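Local coordinates for protein putative hexulose 6 phosphate synthase (Salmonella typhimurium, PDB 3F4W) that belongs to the HUMPS family of TIM-barrel proteins and forms a closed eight-stranded parallel barrel in a two-chain assembly, at residues L90-Q93 against S94-A98. Sequence-based numbering, arbitrary orientation.
Sequences LTIQ and SCIRA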
loop_
_atom_site.group_PDB
_atom_site.type_symbol
_atom_site.label_atom_id
_atom_site.label_comp_id
_atom_site.label_asym_id
_atom_site.label_seq_id
_atom_site.Cartn_x
_atom_site.Cartn_y
_atom_site.Cartn_z
ATOM N N LEU A 90 -7.621 -13.938 -1.775
ATOM C CA LEU A 90 -6.695 -14.634 -0.879
ATOM C C LEU A 90 -6.128 -13.685 0.169
ATOM O O LEU A 90 -6.060 -14.010 1.356
ATOM C CB LEU A 90 -5.530 -15.222 -1.685
ATOM C CG LEU A 90 -5.582 -16.663 -2.203
ATOM C CD1 LEU A 90 -6.990 -17.197 -2.228
ATOM C CD2 LEU A 90 -4.917 -16.764 -3.578
ATOM N N THR A 91 -5.699 -12.513 -0.287
ATOM C CA THR A 91 -5.115 -11.508 0.592
ATOM C C THR A 91 -6.161 -10.923 1.538
ATOM O O THR A 91 -5.906 -10.743 2.726
ATOM C CB THR A 91 -4.445 -10.385 -0.226
ATOM O OG1 THR A 91 -3.343 -10.930 -0.959
ATOM C CG2 THR A 91 -3.941 -9.278 0.678
ATOM N N ILE A 92 -7.343 -10.631 1.012
ATOM C CA ILE A 92 -8.409 -10.106 1.851
ATOM C C ILE A 92 -8.741 -11.107 2.949
ATOM O O ILE A 92 -8.900 -10.739 4.111
ATOM C CB ILE A 92 -9.651 -9.753 1.026
ATOM C CG1 ILE A 92 -9.380 -8.472 0.231
ATOM C CG2 ILE A 92 -10.868 -9.590 1.931
ATOM C CD1 ILE A 92 -10.463 -8.100 -0.735
ATOM N N GLN A 93 -8.808 -12.379 2.581
ATOM C CA GLN A 93 -9.127 -13.429 3.540
ATOM C C GLN A 93 -8.032 -13.636 4.595
ATOM O O GLN A 93 -8.331 -13.965 5.743
ATOM C CB GLN A 93 -9.437 -14.738 2.805
ATOM C CG GLN A 93 -10.693 -14.661 1.951
ATOM C CD GLN A 93 -11.114 -16.004 1.390
ATOM O OE1 GLN A 93 -12.282 -16.393 1.488
ATOM N NE2 GLN A 93 -10.167 -16.720 0.798
ATOM N N SER A 94 -6.772 -13.446 4.206
ATOM C CA SER A 94 -5.652 -13.562 5.140
ATOM C C SER A 94 -5.702 -12.446 6.169
ATOM O O SER A 94 -5.479 -12.677 7.357
ATOM C CB SER A 94 -4.310 -13.497 4.406
ATOM O OG SER A 94 -4.048 -14.705 3.716
ATOM N N CYS A 95 -5.988 -11.233 5.701
ATOM C CA CYS A 95 -6.141 -10.090 6.594
ATOM C C CYS A 95 -7.255 -10.346 7.600
ATOM O O CYS A 95 -7.072 -10.151 8.800
ATOM C CB CYS A 95 -6.433 -8.812 5.802
ATOM S SG CYS A 95 -5.074 -8.278 4.738
ATOM N N ILE A 96 -8.407 -10.788 7.105
ATOM C CA ILE A 96 -9.560 -11.052 7.963
ATOM C C ILE A 96 -9.274 -12.155 8.983
ATOM O O ILE A 96 -9.703 -12.077 10.134
ATOM C CB ILE A 96 -10.799 -11.410 7.140
ATOM C CG1 ILE A 96 -11.235 -10.205 6.301
ATOM C CG2 ILE A 96 -11.934 -11.858 8.051
ATOM C CD1 ILE A 96 -12.379 -10.507 5.353
ATOM N N ARG A 97 -8.534 -13.174 8.565
ATOM C CA ARG A 97 -8.134 -14.221 9.490
ATOM C C ARG A 97 -7.288 -13.645 10.621
ATOM O O ARG A 97 -7.487 -13.985 11.786
ATOM C CB ARG A 97 -7.371 -15.330 8.769
ATOM C CG ARG A 97 -7.378 -16.629 9.536
ATOM C CD ARG A 97 -8.802 -16.983 9.937
ATOM N NE ARG A 97 -8.844 -18.020 10.963
ATOM C CZ ARG A 97 -8.842 -17.780 12.269
ATOM N NH1 ARG A 97 -8.797 -16.531 12.714
ATOM N NH2 ARG A 97 -8.881 -18.789 13.129
ATOM N N ALA A 98 -6.349 -12.767 10.277
ATOM C CA ALA A 98 -5.521 -12.110 11.283
ATOM C C ALA A 98 -6.360 -11.254 12.231
ATOM O O ALA A 98 -6.093 -11.194 13.432
ATOM C CB ALA A 98 -4.440 -11.264 10.619
#
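Ser94 reaches back one turn of helix 89-102 to Leu90: its OG stands beside the backbone N and anti to the carbonyl carbon (chi1 -75°), which turns it toward the preceding turn, 3.2 Å from Leu90 O. That carbonyl also receives Ser94 N at 3.0 Å, and a small hydroxyl suits a place so close to the backbone. Gln93, on the exposed side where a polar residue is at home, takes part through its backbone O, which accepts Arg97 N at 2.9 Å. Ile92 and Ile96 lie side by side and point the same way, the CG2 methyl of Ile92 resting 3.9 Å from CD1 of Ile96. Ile92 O accepts the Ile96 amide N at 3.0 Å, with an N-H...O angle of 164°. Beta-branched isoleucine suits both places, since one branch can meet the neighbouring turn while the side chain also packs on a strand, Ile92 on Val83 and Ile96 on Val106. Compact Cys95, its N bonded to Thr91 O at 3.0 Å, fits the buried side against the same two valines. The helix is the crossover of the beta-alpha-beta unit formed with strands 80-84 and 105-109, lying between helix 66-75, which Ser94 meets at His67, and helix 116-126, which Ile92 touches at Leu123.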